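Long-range contacts in citrate lyase subunit beta-like protein (Mycobacterium tuberculosis H37Rv, PDB 6ARB), which belongs to the HpcH/HpaI aldolase family, binds one magnesium ion per subunit, has lyase activity and may play a role in fatty acid biosynthesis: residues Trp18-Ala23 / Val215-Ser220; Leu41-Gly46 / Thr69-Asn74. All coordinates share one frame; numbering follows the deposited sequence. Where two conformers were deposited one is given.

Interaction 1 (Trp18-Ala23 / Val215-Ser220); sequences WLFCPA and VCIHPS. With COA (coenzyme A), chain F.
W18 and L19 run parallel to V215 and C216, where strands 17-22 and 213-216, the first and last of the eight, meet to close the TIM barrel. C216 bonds through both its backbone polar atoms: its N donates to W18 O at 2.7 Å, and its O receives F20 N at 3.0 Å. On the face carrying W18 and V215, the valine has CG1 anti to its backbone N (chi1 -179°), which brings that methyl obliquely against CD2 and CE2 of F20, 3.4 Å from CD2. I217 CG2 approaches the same ring and touches the coenzyme A sulfur S1P. Coenzyme C2P lies over the centre of one F20 face, 3.6 Å above the ring plane. On the opposite face of the sheet the branches of L19 divide: CD1 rests against C216 O and H218 N, while CD2 meets P219 CB at 4.1 Å. Helix 221-228 covers L19 and C216. F20 O accepts the adenine amino group N6A at 2.9 Å, and I217 O is bonded to the pantetheine hydroxyl OAP at 3.2 Å and, weakly, to N8P. H218 ND1 caps the coming helix by accepting from S220 N; across the ring, NE2 donates to phosphate oxygen O2A at 2.6 Å (N-H...O angle 163°). P219 CD lies over one face of the imidazole and also touches the adenine. The barrel seam thus doubles as a coenzyme A site: backbone carbonyls accept from the adenine amino group and the pantetheine arm, and a histidine held by its own helix cap grips a phosphate.

Interaction 2 (Leu41-Gly46 / Thr69-Asn74); sequences LDLEDG and TVVRIN. With COA (coenzyme A), chain F.
R72 lies alongside D42 and grips its carboxylate side-on, NE to OD1 at 2.8 Å and NH2 to OD2 at 2.9 Å. With CG anti to the backbone N (chi1 -172°), D42 sends its carboxylate up beside the arginine, the two planes 62° apart. Each oxygen takes a second donor from the other face of its plane: E44 N reaches OD1, an Asx turn, and G46 N reaches OD2 at 2.7 Å. Four bonds thus fix the carboxylate's rotation. Beneath, parallel strands 38-42 and 69-72 of a beta-alpha-beta unit are joined by backbone bonds; L41 CD1 packs on T69 CG2 (3.6 Å) and L43 CD1 on V71 CG1 (3.8 Å), with helix 52-61 covering both leucines. At the far end E44 CG packs against N74 OD1, but the polar bonds weaken. E44 OE1 stands 3.4 Å above the guanidinium plane, a long ion pair with no N-H pointing at it, while OE2 pairs with K100. N74 ND2 bonds weakly to L43 O and also to D84. D45, partly exposed, meets R72 NH2 with its backbone N and CB. The gripped guanidinium keeps NH1 for a hydrogen bond to pyruvate O3, as a substrate-binding residue.

Interactions 1 and 2 lie side by side on the barrel, their centres about 11 Å apart, and strands 17-22 and 38-42 are neighbours in the sheet. The strands are probably joined by D42 N to C21 O (3.0 Å) and A23 N to D42 O (2.9 Å), while A23 CB packs on L43 CD2 at 3.5 Å. F20 CE1 comes within 3.8 Å of R72 NE, and C2P of coenzyme A touches both side chains. Pyruvate has its nearest atoms about 3 Å from the R72 side chain and about 5 Å from that of F20. Interaction 1 thus holds coenzyme A along its length; both interactions share its thiol end, and interaction 2 also binds the pyruvate.

Interaction 1 (Trp18-Ala23 / Val215-Ser220)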
ATOM      1  N   TRP A  18      -6.355   9.519  23.443  1.00 23.05           N
ATOM      2  CA  TRP A  18      -7.769   9.161  23.543  1.00 17.66           C
ATOM      3  C   TRP A  18      -7.913   7.763  24.147  1.00 22.45           C
ATOM      4  O   TRP A  18      -7.087   6.878  23.894  1.00 18.77           O
ATOM      5  CB  TRP A  18      -8.429   9.193  22.172  1.00 15.12           C
ATOM      6  CG  TRP A  18      -8.530  10.554  21.566  1.00 16.75           C
ATOM      7  CD1 TRP A  18      -7.729  11.633  21.806  1.00 19.71           C
ATOM      8  CD2 TRP A  18      -9.508  10.984  20.612  1.00 17.92           C
ATOM      9  NE1 TRP A  18      -8.146  12.713  21.051  1.00 15.27           N
ATOM     10  CE2 TRP A  18      -9.237  12.334  20.310  1.00 20.49           C
ATOM     11  CE3 TRP A  18     -10.583  10.353  19.977  1.00 20.33           C
ATOM     12  CZ2 TRP A  18     -10.011  13.065  19.407  1.00 26.09           C
ATOM     13  CZ3 TRP A  18     -11.350  11.082  19.077  1.00 18.56           C
ATOM     14  CH2 TRP A  18     -11.056  12.419  18.799  1.00 25.62           C
ATOM     15  N   LEU A  19      -8.963   7.567  24.942  1.00 20.42           N
ATOM     16  CA  LEU A  19      -9.117   6.330  25.700  1.00 13.31           C
ATOM     17  C   LEU A  19     -10.499   5.728  25.556  1.00 18.21           C
ATOM     18  O   LEU A  19     -11.493   6.390  25.837  1.00 18.20           O
ATOM     19  CB  LEU A  19      -8.824   6.580  27.181  1.00 18.06           C
ATOM     20  CG  LEU A  19      -9.049   5.472  28.215  1.00 16.27           C
ATOM     21  CD1 LEU A  19      -8.212   4.226  27.904  1.00 13.71           C
ATOM     22  CD2 LEU A  19      -8.692   6.014  29.591  1.00 18.65           C
ATOM     23  N   PHE A  20     -10.548   4.474  25.106  1.00 19.25           N
ATOM     24  CA  PHE A  20     -11.778   3.683  25.120  1.00 14.75           C
ATOM     25  C   PHE A  20     -12.192   3.324  26.551  1.00 14.77           C
ATOM     26  O   PHE A  20     -11.382   2.871  27.344  1.00 17.46           O
ATOM     27  CB  PHE A  20     -11.564   2.359  24.371  1.00 18.39           C
ATOM     28  CG  PHE A  20     -11.849   2.416  22.891  1.00 24.45           C
ATOM     29  CD1 PHE A  20     -13.138   2.623  22.421  1.00 28.34           C
ATOM     30  CD2 PHE A  20     -10.836   2.194  21.970  1.00 20.99           C
ATOM     31  CE1 PHE A  20     -13.399   2.649  21.057  1.00 23.01           C
ATOM     32  CE2 PHE A  20     -11.090   2.216  20.610  1.00 19.21           C
ATOM     33  CZ  PHE A  20     -12.374   2.445  20.152  1.00 19.57           C
ATOM     34  N   CYS A  21     -13.476   3.474  26.863  1.00 19.67           N
ATOM     35  CA  CYS A  21     -14.021   2.892  28.084  1.00 23.99           C
ATOM     36  C   CYS A  21     -15.402   2.308  27.786  1.00 23.51           C
ATOM     37  O   CYS A  21     -16.259   2.994  27.232  1.00 23.65           O
ATOM     38  CB  CYS A  21     -14.084   3.936  29.202  1.00 24.23           C
ATOM     39  SG  CYS A  21     -14.654   3.307  30.811  1.00 29.18           S
ATOM     40  N   PRO A  22     -15.603   1.021  28.114  1.00 26.87           N
ATOM     41  CA  PRO A  22     -16.887   0.337  27.910  1.00 14.84           C
ATOM     42  C   PRO A  22     -18.039   1.063  28.596  1.00 24.13           C
ATOM     43  O   PRO A  22     -17.950   1.419  29.777  1.00 25.97           O
ATOM     44  CB  PRO A  22     -16.667  -1.025  28.577  1.00 27.30           C
ATOM     45  CG  PRO A  22     -15.193  -1.261  28.464  1.00 28.88           C
ATOM     46  CD  PRO A  22     -14.547   0.099  28.577  1.00 26.71           C
ATOM     47  N   ALA A  23     -19.127   1.257  27.859  1.00 21.33           N
ATOM     48  CA  ALA A  23     -20.267   2.010  28.377  1.00 18.39           C
ATOM     49  C   ALA A  23     -21.013   1.312  29.522  1.00 23.81           C
ATOM     50  O   ALA A  23     -21.853   1.930  30.171  1.00 26.17           O
ATOM     51  CB  ALA A  23     -21.225   2.363  27.250  1.00 20.06           C
ATOM     52  N   VAL A 215      -5.162   5.977  19.893  1.00 19.32           N
ATOM     53  CA  VAL A 215      -6.224   5.505  20.768  1.00 16.16           C
ATOM     54  C   VAL A 215      -5.700   4.423  21.693  1.00 13.97           C
ATOM     55  O   VAL A 215      -5.003   3.500  21.262  1.00 18.89           O
ATOM     56  CB  VAL A 215      -7.396   4.930  19.968  1.00 16.98           C
ATOM     57  CG1 VAL A 215      -8.511   4.470  20.912  1.00 16.09           C
ATOM     58  CG2 VAL A 215      -7.916   5.971  18.990  1.00 21.06           C
ATOM     59  N   CYS A 216      -6.087   4.522  22.959  1.00 16.66           N
ATOM     60  CA  CYS A 216      -5.608   3.628  24.004  1.00 16.31           C
ATOM     61  C   CYS A 216      -6.746   2.803  24.585  1.00 17.94           C
ATOM     62  O   CYS A 216      -7.899   3.189  24.475  1.00 14.27           O
ATOM     63  CB  CYS A 216      -4.998   4.460  25.135  1.00 17.50           C
ATOM     64  SG  CYS A 216      -3.618   5.484  24.629  1.00 25.15           S
ATOM     65  N   ILE A 217      -6.409   1.700  25.257  1.00 15.35           N
ATOM     66  CA  ILE A 217      -7.414   0.870  25.908  1.00 12.91           C
ATOM     67  C   ILE A 217      -7.189   0.712  27.436  1.00 20.90           C
ATOM     68  O   ILE A 217      -7.919  -0.026  28.101  1.00 21.47           O
ATOM     69  CB  ILE A 217      -7.599  -0.504  25.200  1.00 20.26           C
ATOM     70  CG1 ILE A 217      -6.254  -1.161  24.871  1.00 21.69           C
ATOM     71  CG2 ILE A 217      -8.391  -0.335  23.896  1.00 18.62           C
ATOM     72  CD1 ILE A 217      -5.441  -1.567  26.081  1.00 20.14           C
ATOM     73  N   HIS A 218      -6.194   1.413  27.978  1.00 19.21           N
ATOM     74  CA  HIS A 218      -5.906   1.395  29.414  1.00 22.12           C
ATOM     75  C   HIS A 218      -5.334   2.756  29.791  1.00 21.80           C
ATOM     76  O   HIS A 218      -4.526   3.310  29.043  1.00 23.77           O
ATOM     77  CB  HIS A 218      -4.905   0.284  29.749  1.00 23.55           C
ATOM     78  CG  HIS A 218      -4.816  -0.036  31.212  1.00 26.09           C
ATOM     79  ND1 HIS A 218      -4.065   0.713  32.096  1.00 30.97           N
ATOM     80  CD2 HIS A 218      -5.379  -1.026  31.944  1.00 30.73           C
ATOM     81  CE1 HIS A 218      -4.176   0.202  33.309  1.00 33.29           C
ATOM     82  NE2 HIS A 218      -4.964  -0.858  33.245  1.00 31.00           N
ATOM     83  N   PRO A 219      -5.768   3.322  30.932  1.00 24.44           N
ATOM     84  CA  PRO A 219      -5.324   4.685  31.266  1.00 19.59           C
ATOM     85  C   PRO A 219      -3.816   4.789  31.451  1.00 20.43           C
ATOM     86  O   PRO A 219      -3.265   5.881  31.330  1.00 21.58           O
ATOM     87  CB  PRO A 219      -6.062   5.001  32.580  1.00 24.36           C
ATOM     88  CG  PRO A 219      -6.527   3.680  33.099  1.00 29.65           C
ATOM     89  CD  PRO A 219      -6.760   2.811  31.894  1.00 27.99           C
ATOM     90  N   SER A 220      -3.152   3.677  31.744  1.00 20.62           N
ATOM     91  CA  SER A 220      -1.700   3.700  31.895  1.00 27.07           C
ATOM     92  C   SER A 220      -0.991   4.012  30.573  1.00 24.11           C
ATOM     93  O   SER A 220       0.180   4.383  30.560  1.00 27.10           O
ATOM     94  CB  SER A 220      -1.193   2.373  32.467  1.00 25.27           C
ATOM     95  OG  SER A 220      -1.438   1.322  31.552  1.00 28.22           O
TER
HETATM   96  N1A COA F 303     -11.256   3.151  31.367  0.86 27.54           N
HETATM   97  C2A COA F 303     -11.231   3.657  32.616  0.86 22.84           C
HETATM   98  N3A COA F 303     -10.528   3.072  33.596  0.86 32.67           N
HETATM   99  C4A COA F 303      -9.822   1.944  33.367  0.86 28.54           C
HETATM  100  C5A COA F 303      -9.822   1.383  32.088  0.86 31.08           C
HETATM  101  C6A COA F 303     -10.563   2.030  31.091  0.86 26.12           C
HETATM  102  N6A COA F 303     -10.574   1.456  29.716  0.86 16.47           N
HETATM  103  N7A COA F 303      -9.046   0.273  32.126  0.86 31.27           N
HETATM  104  C8A COA F 303      -8.579   0.138  33.387  0.86 30.20           C
HETATM  105  N9A COA F 303      -9.053   1.142  34.142  0.86 28.51           N
HETATM  106  C1B COA F 303      -8.765   1.365  35.539  0.86 29.19           C
HETATM  107  C2B COA F 303      -9.327   0.374  36.440  0.86 34.71           C
HETATM  108  O2B COA F 303     -10.583   0.796  36.842  0.86 30.54           O
HETATM  109  C3B COA F 303      -8.436   0.444  37.560  0.86 38.40           C
HETATM  110  O3B COA F 303      -8.760   1.588  38.260  0.86 50.32           O
HETATM  111  P3B COA F 303      -8.406   1.691  39.765  0.86 52.04           P
HETATM  112  O7A COA F 303      -7.709   0.420  40.191  0.86 47.89           O
HETATM  113  O8A COA F 303      -9.686   1.864  40.535  0.86 37.52           O
HETATM  114  O9A COA F 303      -7.496   2.885  39.984  0.86 56.01           O
HETATM  115  C4B COA F 303      -7.125   0.623  36.955  0.86 33.75           C
HETATM  116  O4B COA F 303      -7.391   1.317  35.722  0.86 28.37           O
HETATM  117  C5B COA F 303      -6.484  -0.653  36.687  0.86 36.82           C
HETATM  118  O5B COA F 303      -7.283  -1.660  36.218  0.86 37.75           O
HETATM  119  P1A COA F 303      -6.745  -2.952  35.553  0.86 36.62           P
HETATM  120  O1A COA F 303      -6.719  -4.036  36.588  0.86 43.17           O
HETATM  121  O2A COA F 303      -5.354  -2.726  35.029  0.86 32.86           O
HETATM  122  O3A COA F 303      -7.718  -3.307  34.386  0.86 40.40           O
HETATM  123  P2A COA F 303      -8.873  -4.376  34.492  0.86 41.61           P
HETATM  124  O4A COA F 303      -8.299  -5.725  34.867  0.86 53.78           O
HETATM  125  O5A COA F 303      -9.906  -3.957  35.496  0.86 36.59           O
HETATM  126  O6A COA F 303      -9.575  -4.524  33.111  0.86 40.52           O
HETATM  127  CBP COA F 303      -9.770  -4.068  30.707  0.86 26.26           C
HETATM  128  CCP COA F 303      -8.883  -4.289  31.940  0.86 24.81           C
HETATM  129  CDP COA F 303     -11.078  -4.840  30.858  0.86 28.46           C
HETATM  130  CEP COA F 303      -9.075  -4.503  29.443  0.86 30.62           C
HETATM  131  CAP COA F 303     -10.042  -2.548  30.636  0.86 28.66           C
HETATM  132  OAP COA F 303      -8.825  -1.919  30.469  0.86 30.64           O
HETATM  133  C9P COA F 303     -10.908  -2.108  29.471  0.86 25.23           C
HETATM  134  O9P COA F 303     -12.126  -2.076  29.564  0.86 26.22           O
HETATM  135  N8P COA F 303     -10.245  -1.748  28.259  0.86 20.80           N
HETATM  136  C7P COA F 303     -11.006  -1.301  27.082  0.86 21.74           C
HETATM  137  C6P COA F 303     -11.581  -2.359  26.184  0.86 17.89           C
HETATM  138  C5P COA F 303     -12.379  -1.809  25.041  0.86 30.70           C
HETATM  139  O5P COA F 303     -12.982  -0.750  25.193  0.86 37.51           O
HETATM  140  N4P COA F 303     -12.417  -2.535  23.795  0.86 36.99           N
HETATM  141  C3P COA F 303     -13.170  -1.998  22.713  0.86 37.12           C
HETATM  142  C2P COA F 303     -12.362  -1.158  21.748  0.86 38.08           C
HETATM  143  S1P COA F 303     -10.711  -1.750  21.402  0.86 43.39           S

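Interaction 2 (Leu41-Gly46 / Thr69-Asn74)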
ATOM      1  N   LEU A  41     -16.674   6.505  24.774  1.00 19.23           N
ATOM      2  CA  LEU A  41     -17.599   5.589  25.441  1.00 20.29           C
ATOM      3  C   LEU A  41     -18.113   4.547  24.441  1.00 21.53           C
ATOM      4  O   LEU A  41     -18.669   4.890  23.397  1.00 24.31           O
ATOM      5  CB  LEU A  41     -18.743   6.358  26.127  1.00 16.22           C
ATOM      6  CG  LEU A  41     -18.271   7.317  27.229  1.00 20.64           C
ATOM      7  CD1 LEU A  41     -19.378   8.234  27.725  1.00 23.25           C
ATOM      8  CD2 LEU A  41     -17.638   6.545  28.410  1.00 17.06           C
ATOM      9  N   ASP A  42     -17.900   3.271  24.750  1.00 19.84           N
ATOM     10  CA  ASP A  42     -18.134   2.203  23.774  1.00 20.07           C
ATOM     11  C   ASP A  42     -19.430   1.416  23.971  1.00 20.29           C
ATOM     12  O   ASP A  42     -19.635   0.803  25.014  1.00 20.04           O
ATOM     13  CB  ASP A  42     -16.947   1.235  23.756  1.00 23.97           C
ATOM     14  CG  ASP A  42     -17.046   0.215  22.640  1.00 23.67           C
ATOM     15  OD1 ASP A  42     -17.712   0.507  21.624  1.00 20.78           O
ATOM     16  OD2 ASP A  42     -16.454  -0.878  22.776  1.00 20.53           O
ATOM     17  N   LEU A  43     -20.294   1.432  22.955  1.00 15.60           N
ATOM     18  CA  LEU A  43     -21.494   0.605  22.963  1.00 16.17           C
ATOM     19  C   LEU A  43     -21.309  -0.616  22.068  1.00 15.09           C
ATOM     20  O   LEU A  43     -22.165  -1.498  22.039  1.00 18.38           O
ATOM     21  CB  LEU A  43     -22.727   1.392  22.498  1.00 16.40           C
ATOM     22  CG  LEU A  43     -23.091   2.669  23.267  1.00 24.86           C
ATOM     23  CD1 LEU A  43     -24.115   3.477  22.469  1.00 29.95           C
ATOM     24  CD2 LEU A  43     -23.622   2.349  24.654  1.00 20.86           C
ATOM     25  N   GLU A  44     -20.206  -0.659  21.324  1.00 12.61           N
ATOM     26  CA  GLU A  44     -19.940  -1.797  20.442  1.00 15.75           C
ATOM     27  C   GLU A  44     -19.171  -2.946  21.121  1.00 17.72           C
ATOM     28  O   GLU A  44     -19.565  -3.417  22.183  1.00 24.86           O
ATOM     29  CB  GLU A  44     -19.259  -1.351  19.139  1.00 19.75           C
ATOM     30  CG  GLU A  44     -19.620  -2.229  17.936  1.00 16.42           C
ATOM     31  CD  GLU A  44     -18.431  -2.535  17.041  1.00 20.75           C
ATOM     32  OE1 GLU A  44     -17.278  -2.315  17.475  1.00 23.81           O
ATOM     33  OE2 GLU A  44     -18.653  -3.010  15.899  1.00 23.41           O
ATOM     34  N   ASP A  45     -18.070  -3.391  20.519  1.00 16.98           N
ATOM     35  CA  ASP A  45     -17.428  -4.643  20.940  1.00 17.25           C
ATOM     36  C   ASP A  45     -16.922  -4.724  22.391  1.00 25.70           C
ATOM     37  O   ASP A  45     -16.704  -5.824  22.902  1.00 31.09           O
ATOM     38  CB  ASP A  45     -16.335  -5.061  19.949  1.00 26.26           C
ATOM     39  CG  ASP A  45     -16.905  -5.506  18.606  1.00 27.16           C
ATOM     40  OD1 ASP A  45     -18.133  -5.715  18.522  1.00 27.40           O
ATOM     41  OD2 ASP A  45     -16.127  -5.669  17.642  1.00 26.06           O
ATOM     42  N   GLY A  46     -16.736  -3.584  23.052  1.00 22.12           N
ATOM     43  CA  GLY A  46     -16.312  -3.586  24.448  1.00 21.33           C
ATOM     44  C   GLY A  46     -17.391  -4.151  25.368  1.00 24.38           C
ATOM     45  O   GLY A  46     -17.129  -4.560  26.516  1.00 17.32           O
ATOM     46  N   THR A  69     -15.771  13.970  24.664  1.00 24.11           N
ATOM     47  CA  THR A  69     -16.270  12.607  24.709  1.00 22.86           C
ATOM     48  C   THR A  69     -16.844  12.244  23.353  1.00 22.19           C
ATOM     49  O   THR A  69     -17.541  13.047  22.743  1.00 19.60           O
ATOM     50  CB  THR A  69     -17.375  12.456  25.786  1.00 28.93           C
ATOM     51  OG1 THR A  69     -16.927  13.041  27.017  1.00 29.11           O
ATOM     52  CG2 THR A  69     -17.717  10.998  26.021  1.00 22.35           C
ATOM     53  N   VAL A  70     -16.518  11.043  22.885  1.00 23.75           N
ATOM     54  CA  VAL A  70     -17.053  10.487  21.645  1.00 20.01           C
ATOM     55  C   VAL A  70     -17.793   9.218  22.042  1.00 18.87           C
ATOM     56  O   VAL A  70     -17.442   8.599  23.036  1.00 21.05           O
ATOM     57  CB  VAL A  70     -15.915  10.140  20.659  1.00 14.56           C
ATOM     58  CG1 VAL A  70     -16.455   9.396  19.431  1.00 21.89           C
ATOM     59  CG2 VAL A  70     -15.165  11.402  20.263  1.00 18.19           C
ATOM     60  N   VAL A  71     -18.836   8.843  21.306  1.00 15.02           N
ATOM     61  CA  VAL A  71     -19.512   7.578  21.589  1.00 13.16           C
ATOM     62  C   VAL A  71     -19.372   6.610  20.413  1.00 18.64           C
ATOM     63  O   VAL A  71     -19.822   6.907  19.305  1.00 18.02           O
ATOM     64  CB  VAL A  71     -21.018   7.792  21.880  1.00 18.24           C
ATOM     65  CG1 VAL A  71     -21.730   6.449  22.049  1.00 19.12           C
ATOM     66  CG2 VAL A  71     -21.204   8.663  23.111  1.00 19.02           C
ATOM     67  N   ARG A  72     -18.754   5.452  20.634  1.00 13.86           N
ATOM     68  CA  ARG A  72     -18.727   4.463  19.557  1.00 20.26           C
ATOM     69  C   ARG A  72     -20.032   3.677  19.540  1.00 21.29           C
ATOM     70  O   ARG A  72     -20.335   2.929  20.471  1.00 18.17           O
ATOM     71  CB  ARG A  72     -17.527   3.509  19.644  1.00 12.11           C
ATOM     72  CG  ARG A  72     -17.489   2.548  18.451  1.00 18.84           C
ATOM     73  CD  ARG A  72     -16.191   1.782  18.343  1.00 17.76           C
ATOM     74  NE  ARG A  72     -16.113   0.695  19.314  1.00 16.91           N
ATOM     75  CZ  ARG A  72     -15.204  -0.273  19.277  1.00 21.48           C
ATOM     76  NH1 ARG A  72     -14.289  -0.281  18.319  1.00 19.66           N
ATOM     77  NH2 ARG A  72     -15.204  -1.225  20.210  1.00 18.64           N
ATOM     78  N   ILE A  73     -20.806   3.857  18.478  1.00 16.55           N
ATOM     79  CA  ILE A  73     -22.087   3.184  18.348  1.00 18.60           C
ATOM     80  C   ILE A  73     -21.874   1.873  17.610  1.00 18.88           C
ATOM     81  O   ILE A  73     -20.738   1.501  17.331  1.00 20.08           O
ATOM     82  CB  ILE A  73     -23.087   4.068  17.600  1.00 17.31           C
ATOM     83  CG1 ILE A  73     -22.522   4.483  16.234  1.00 14.11           C
ATOM     84  CG2 ILE A  73     -23.430   5.289  18.458  1.00 17.32           C
ATOM     85  CD1 ILE A  73     -23.529   5.255  15.373  1.00 18.93           C
ATOM     86  N   ASN A  74     -22.954   1.162  17.309  1.00 16.12           N
ATOM     87  CA  ASN A  74     -22.833  -0.066  16.530  1.00 16.49           C
ATOM     88  C   ASN A  74     -22.865   0.185  15.022  1.00 17.17           C
ATOM     89  O   ASN A  74     -23.138   1.298  14.568  1.00 16.48           O
ATOM     90  CB  ASN A  74     -23.872  -1.101  16.973  1.00 15.33           C
ATOM     91  CG  ASN A  74     -23.555  -1.680  18.361  1.00 23.84           C
ATOM     92  OD1 ASN A  74     -22.781  -2.638  18.491  1.00 24.65           O
ATOM     93  ND2 ASN A  74     -24.131  -1.081  19.398  1.00 22.79           N
TER
HETATM   94  N1A COA F 303     -11.256   3.151  31.367  0.86 27.54           N
HETATM   95  C2A COA F 303     -11.231   3.657  32.616  0.86 22.84           C
HETATM   96  N3A COA F 303     -10.528   3.072  33.596  0.86 32.67           N
HETATM   97  C4A COA F 303      -9.822   1.944  33.367  0.86 28.54           C
HETATM   98  C5A COA F 303      -9.822   1.383  32.088  0.86 31.08           C
HETATM   99  C6A COA F 303     -10.563   2.030  31.091  0.86 26.12           C
HETATM  100  N6A COA F 303     -10.574   1.456  29.716  0.86 16.47           N
HETATM  101  N7A COA F 303      -9.046   0.273  32.126  0.86 31.27           N
HETATM  102  C8A COA F 303      -8.579   0.138  33.387  0.86 30.20           C
HETATM  103  N9A COA F 303      -9.053   1.142  34.142  0.86 28.51           N
HETATM  104  C1B COA F 303      -8.765   1.365  35.539  0.86 29.19           C
HETATM  105  C2B COA F 303      -9.327   0.374  36.440  0.86 34.71           C
HETATM  106  O2B COA F 303     -10.583   0.796  36.842  0.86 30.54           O
HETATM  107  C3B COA F 303      -8.436   0.444  37.560  0.86 38.40           C
HETATM  108  O3B COA F 303      -8.760   1.588  38.260  0.86 50.32           O
HETATM  109  P3B COA F 303      -8.406   1.691  39.765  0.86 52.04           P
HETATM  110  O7A COA F 303      -7.709   0.420  40.191  0.86 47.89           O
HETATM  111  O8A COA F 303      -9.686   1.864  40.535  0.86 37.52           O
HETATM  112  O9A COA F 303      -7.496   2.885  39.984  0.86 56.01           O
HETATM  113  C4B COA F 303      -7.125   0.623  36.955  0.86 33.75           C
HETATM  114  O4B COA F 303      -7.391   1.317  35.722  0.86 28.37           O
HETATM  115  C5B COA F 303      -6.484  -0.653  36.687  0.86 36.82           C
HETATM  116  O5B COA F 303      -7.283  -1.660  36.218  0.86 37.75           O
HETATM  117  P1A COA F 303      -6.745  -2.952  35.553  0.86 36.62           P
HETATM  118  O1A COA F 303      -6.719  -4.036  36.588  0.86 43.17           O
HETATM  119  O2A COA F 303      -5.354  -2.726  35.029  0.86 32.86           O
HETATM  120  O3A COA F 303      -7.718  -3.307  34.386  0.86 40.40           O
HETATM  121  P2A COA F 303      -8.873  -4.376  34.492  0.86 41.61           P
HETATM  122  O4A COA F 303      -8.299  -5.725  34.867  0.86 53.78           O
HETATM  123  O5A COA F 303      -9.906  -3.957  35.496  0.86 36.59           O
HETATM  124  O6A COA F 303      -9.575  -4.524  33.111  0.86 40.52           O
HETATM  125  CBP COA F 303      -9.770  -4.068  30.707  0.86 26.26           C
HETATM  126  CCP COA F 303      -8.883  -4.289  31.940  0.86 24.81           C
HETATM  127  CDP COA F 303     -11.078  -4.840  30.858  0.86 28.46           C
HETATM  128  CEP COA F 303      -9.075  -4.503  29.443  0.86 30.62           C
HETATM  129  CAP COA F 303     -10.042  -2.548  30.636  0.86 28.66           C
HETATM  130  OAP COA F 303      -8.825  -1.919  30.469  0.86 30.64           O
HETATM  131  C9P COA F 303     -10.908  -2.108  29.471  0.86 25.23           C
HETATM  132  O9P COA F 303     -12.126  -2.076  29.564  0.86 26.22           O
HETATM  133  N8P COA F 303     -10.245  -1.748  28.259  0.86 20.80           N
HETATM  134  C7P COA F 303     -11.006  -1.301  27.082  0.86 21.74           C
HETATM  135  C6P COA F 303     -11.581  -2.359  26.184  0.86 17.89           C
HETATM  136  C5P COA F 303     -12.379  -1.809  25.041  0.86 30.70           C
HETATM  137  O5P COA F 303     -12.982  -0.750  25.193  0.86 37.51           O
HETATM  138  N4P COA F 303     -12.417  -2.535  23.795  0.86 36.99           N
HETATM  139  C3P COA F 303     -13.170  -1.998  22.713  0.86 37.12           C
HETATM  140  C2P COA F 303     -12.362  -1.158  21.748  0.86 38.08           C
HETATM  141  S1P COA F 303     -10.711  -1.750  21.402  0.86 43.39           S